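Local coordinates for 450aa long hypothetical fmu protein (Pyrococcus horikoshii, PDB 2YXL) that probably methylates cytosine at carbon 5 in RNA using S-adenosyl-L-methionine, and here holds the analogue sinefungin in its cofactor pocket, at residues 262-267 / 376-381. Sequence-based numbering, arbitrary orientation.
With SFG (sinefungin), chain B.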
ATOM      1  N   THR A 262       7.382  28.576   0.170  1.00 37.58           N
ATOM      2  CA  THR A 262       8.002  27.682  -0.799  1.00 37.41           C
ATOM      3  C   THR A 262       8.289  26.335  -0.130  1.00 37.25           C
ATOM      4  O   THR A 262       9.045  26.253   0.842  1.00 37.24           O
ATOM      5  CB  THR A 262       9.258  28.310  -1.481  1.00 37.46           C
ATOM      6  OG1 THR A 262      10.079  27.278  -2.045  1.00 37.57           O
ATOM      7  CG2 THR A 262      10.079  29.135  -0.494  1.00 37.41           C
ATOM      8  N   VAL A 263       7.647  25.293  -0.648  1.00 37.01           N
ATOM      9  CA  VAL A 263       7.686  23.967  -0.043  1.00 36.85           C
ATOM     10  C   VAL A 263       8.306  22.949  -0.999  1.00 36.85           C
ATOM     11  O   VAL A 263       8.171  23.065  -2.219  1.00 36.70           O
ATOM     12  CB  VAL A 263       6.259  23.515   0.403  1.00 36.86           C
ATOM     13  CG1 VAL A 263       6.248  22.070   0.900  1.00 36.31           C
ATOM     14  CG2 VAL A 263       5.721  24.446   1.482  1.00 36.70           C
ATOM     15  N   VAL A 264       8.998  21.963  -0.434  1.00 36.96           N
ATOM     16  CA  VAL A 264       9.566  20.866  -1.215  1.00 37.20           C
ATOM     17  C   VAL A 264       8.997  19.521  -0.758  1.00 37.32           C
ATOM     18  O   VAL A 264       8.966  19.224   0.436  1.00 37.31           O
ATOM     19  CB  VAL A 264      11.113  20.845  -1.130  1.00 37.13           C
ATOM     20  CG1 VAL A 264      11.681  19.613  -1.825  1.00 37.29           C
ATOM     21  CG2 VAL A 264      11.699  22.111  -1.738  1.00 37.15           C
ATOM     22  N   ASP A 265       8.524  18.732  -1.722  1.00 37.56           N
ATOM     23  CA  ASP A 265       8.151  17.338  -1.489  1.00 37.67           C
ATOM     24  C   ASP A 265       9.204  16.485  -2.184  1.00 37.80           C
ATOM     25  O   ASP A 265       9.175  16.314  -3.405  1.00 37.81           O
ATOM     26  CB  ASP A 265       6.750  17.048  -2.041  1.00 37.61           C
ATOM     27  CG  ASP A 265       6.169  15.727  -1.536  1.00 37.59           C
ATOM     28  OD1 ASP A 265       6.924  14.746  -1.342  1.00 37.23           O
ATOM     29  OD2 ASP A 265       4.936  15.667  -1.344  1.00 37.84           O
ATOM     30  N   LEU A 266      10.136  15.960  -1.395  1.00 38.09           N
ATOM     31  CA  LEU A 266      11.369  15.370  -1.926  1.00 38.44           C
ATOM     32  C   LEU A 266      11.167  14.007  -2.597  1.00 38.53           C
ATOM     33  O   LEU A 266      11.924  13.638  -3.495  1.00 38.51           O
ATOM     34  CB  LEU A 266      12.428  15.298  -0.822  1.00 38.32           C
ATOM     35  CG  LEU A 266      13.904  15.471  -1.188  1.00 38.88           C
ATOM     36  CD1 LEU A 266      14.158  16.688  -2.086  1.00 38.99           C
ATOM     37  CD2 LEU A 266      14.735  15.563   0.079  1.00 38.73           C
ATOM     38  N   ALA A 267      10.150  13.271  -2.156  1.00 38.76           N
ATOM     39  CA  ALA A 267       9.699  12.051  -2.828  1.00 38.96           C
ATOM     40  C   ALA A 267       8.174  12.117  -2.902  1.00 39.22           C
ATOM     41  O   ALA A 267       7.479  11.815  -1.929  1.00 39.29           O
ATOM     42  CB  ALA A 267      10.164  10.817  -2.074  1.00 38.81           C
ATOM     43  N   ALA A 376      18.108  18.284   4.605  1.00 27.99           N
ATOM     44  CA  ALA A 376      18.690  19.200   5.590  1.00 27.76           C
ATOM     45  C   ALA A 376      19.189  20.488   4.959  1.00 27.59           C
ATOM     46  O   ALA A 376      18.916  21.580   5.459  1.00 27.71           O
ATOM     47  CB  ALA A 376      19.824  18.520   6.339  1.00 27.76           C
ATOM     48  N   ARG A 377      19.907  20.346   3.850  1.00 27.38           N
ATOM     49  CA  ARG A 377      20.554  21.473   3.183  1.00 27.08           C
ATOM     50  C   ARG A 377      19.575  22.356   2.398  1.00 26.79           C
ATOM     51  O   ARG A 377      19.937  23.453   1.970  1.00 26.80           O
ATOM     52  CB  ARG A 377      21.698  20.968   2.294  1.00 27.15           C
ATOM     53  CG  ARG A 377      22.905  20.457   3.083  1.00 27.34           C
ATOM     54  CD  ARG A 377      23.728  19.418   2.321  1.00 27.78           C
ATOM     55  NE  ARG A 377      24.455  19.984   1.184  1.00 27.96           N
ATOM     56  CZ  ARG A 377      24.387  19.524  -0.064  1.00 28.01           C
ATOM     57  NH1 ARG A 377      23.631  18.470  -0.355  1.00 28.14           N
ATOM     58  NH2 ARG A 377      25.086  20.113  -1.024  1.00 27.93           N
ATOM     59  N   LEU A 378      18.341  21.880   2.228  1.00 26.44           N
ATOM     60  CA  LEU A 378      17.289  22.648   1.553  1.00 26.07           C
ATOM     61  C   LEU A 378      16.524  23.574   2.501  1.00 25.89           C
ATOM     62  O   LEU A 378      15.930  24.566   2.069  1.00 25.77           O
ATOM     63  CB  LEU A 378      16.306  21.718   0.834  1.00 26.04           C
ATOM     64  CG  LEU A 378      16.753  20.968  -0.423  1.00 25.90           C
ATOM     65  CD1 LEU A 378      15.718  19.917  -0.779  1.00 26.09           C
ATOM     66  CD2 LEU A 378      16.976  21.906  -1.597  1.00 25.80           C
ATOM     67  N   VAL A 379      16.555  23.248   3.791  1.00 25.71           N
ATOM     68  CA  VAL A 379      15.782  23.960   4.810  1.00 25.55           C
ATOM     69  C   VAL A 379      16.397  25.316   5.162  1.00 25.40           C
ATOM     70  O   VAL A 379      17.602  25.416   5.395  1.00 25.38           O
ATOM     71  CB  VAL A 379      15.641  23.114   6.106  1.00 25.59           C
ATOM     72  CG1 VAL A 379      14.637  23.739   7.056  1.00 25.67           C
ATOM     73  CG2 VAL A 379      15.218  21.694   5.780  1.00 25.51           C
ATOM     74  N   LYS A 380      15.553  26.348   5.194  1.00 25.25           N
ATOM     75  CA  LYS A 380      15.932  27.679   5.675  1.00 25.04           C
ATOM     76  C   LYS A 380      16.195  27.639   7.185  1.00 25.17           C
ATOM     77  O   LYS A 380      15.658  26.771   7.876  1.00 25.21           O
ATOM     78  CB  LYS A 380      14.822  28.692   5.374  1.00 24.87           C
ATOM     79  CG  LYS A 380      14.591  28.972   3.901  1.00 24.34           C
ATOM     80  CD  LYS A 380      13.461  29.970   3.714  1.00 23.63           C
ATOM     81  CE  LYS A 380      13.154  30.194   2.244  1.00 23.52           C
ATOM     82  NZ  LYS A 380      12.120  31.248   2.047  1.00 23.30           N
ATOM     83  N   PRO A 381      17.029  28.567   7.702  1.00 25.33           N
ATOM     84  CA  PRO A 381      17.284  28.654   9.147  1.00 25.43           C
ATOM     85  C   PRO A 381      16.022  28.561  10.018  1.00 25.51           C
ATOM     86  O   PRO A 381      16.016  27.829  11.009  1.00 25.58           O
ATOM     87  CB  PRO A 381      17.946  30.022   9.298  1.00 25.39           C
ATOM     88  CG  PRO A 381      18.668  30.211   8.017  1.00 25.34           C
ATOM     89  CD  PRO A 381      17.810  29.575   6.955  1.00 25.32           C
TER
HETATM   90  N   SFG B5748       4.872  10.901  -0.905  1.00 75.25           N
HETATM   91  CA  SFG B5748       4.186  10.070  -1.912  1.00 75.30           C
HETATM   92  C   SFG B5748       2.657  10.221  -1.771  1.00 75.22           C
HETATM   93  O   SFG B5748       1.962   9.969  -2.777  1.00 75.22           O
HETATM   94  OXT SFG B5748       2.213  10.597  -0.665  1.00 75.15           O
HETATM   95  CB  SFG B5748       4.625   8.599  -1.777  1.00 75.33           C
HETATM   96  CG  SFG B5748       6.121   8.432  -2.102  1.00 75.63           C
HETATM   97  CD  SFG B5748       6.583   6.967  -2.066  1.00 76.08           C
HETATM   98  NE  SFG B5748       6.426   6.455  -0.697  1.00 76.02           N
HETATM   99  C5' SFG B5748       8.072   6.810  -2.448  1.00 77.17           C
HETATM  100  C4' SFG B5748       8.467   7.481  -3.788  1.00 77.98           C
HETATM  101  O4' SFG B5748       9.868   7.823  -3.665  1.00 78.53           O
HETATM  102  C3' SFG B5748       8.378   6.552  -5.012  1.00 78.30           C
HETATM  103  O3' SFG B5748       7.479   7.131  -5.967  1.00 77.81           O
HETATM  104  C2' SFG B5748       9.810   6.512  -5.568  1.00 78.74           C
HETATM  105  O2' SFG B5748       9.814   6.562  -7.001  1.00 78.56           O
HETATM  106  C1' SFG B5748      10.390   7.805  -5.007  1.00 79.37           C
HETATM  107  N9  SFG B5748      11.880   7.841  -4.928  1.00 79.66           N
HETATM  108  C8  SFG B5748      12.680   6.868  -4.486  1.00 79.80           C
HETATM  109  N7  SFG B5748      13.951   7.267  -4.551  1.00 79.87           N
HETATM  110  C5  SFG B5748      13.963   8.504  -5.038  1.00 79.96           C
HETATM  111  C6  SFG B5748      14.974   9.418  -5.327  1.00 79.83           C
HETATM  112  N6  SFG B5748      16.252   9.110  -5.116  1.00 79.71           N
HETATM  113  N1  SFG B5748      14.640  10.623  -5.824  1.00 79.73           N
HETATM  114  C2  SFG B5748      13.369  10.942  -6.039  1.00 79.81           C
HETATM  115  N3  SFG B5748      12.384  10.091  -5.774  1.00 79.86           N
HETATM  116  C4  SFG B5748      12.648   8.872  -5.275  1.00 79.86           C
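Thr262 and Lys380 meet beside a flat group they share, the carboxylate of Asp332: its OD2 forms a salt bridge with the ammonium of Lys380, while its OD1 accepts a hydrogen bond from the backbone N of Thr262. Lys380 starts with CG anti to its carbonyl carbon (chi1 -67°) and then runs fully extended, crossing Thr262 at about a right angle, NZ 3.9 Å from Thr262 CG2. Further in, the contact is purely apolar. Leu378 lays CD1 against a pair of neighbouring methyls, 4.2 Å from Val264 CG1 and 3.8 Å from Leu266 CD1. In this class I, Rossmann-like methyltransferase domain, strand 262-265 lies between parallel strands 286-290 and 331-337, and residues 376-381 lead from helix 361-376 towards strand 383-389, on the far side of 331-337. The two segments meet over the intervening strand, where Val264 and Val379 both rest on Val334, with Phe290 also touching Val264 and Leu266. Beyond the strand the chain reaches sinefungin: Ala267 O accepts a hydrogen bond from the amino N of the ligand at 2.9 Å, and Leu266 O lies 4.0 Å from C2 of its adenine.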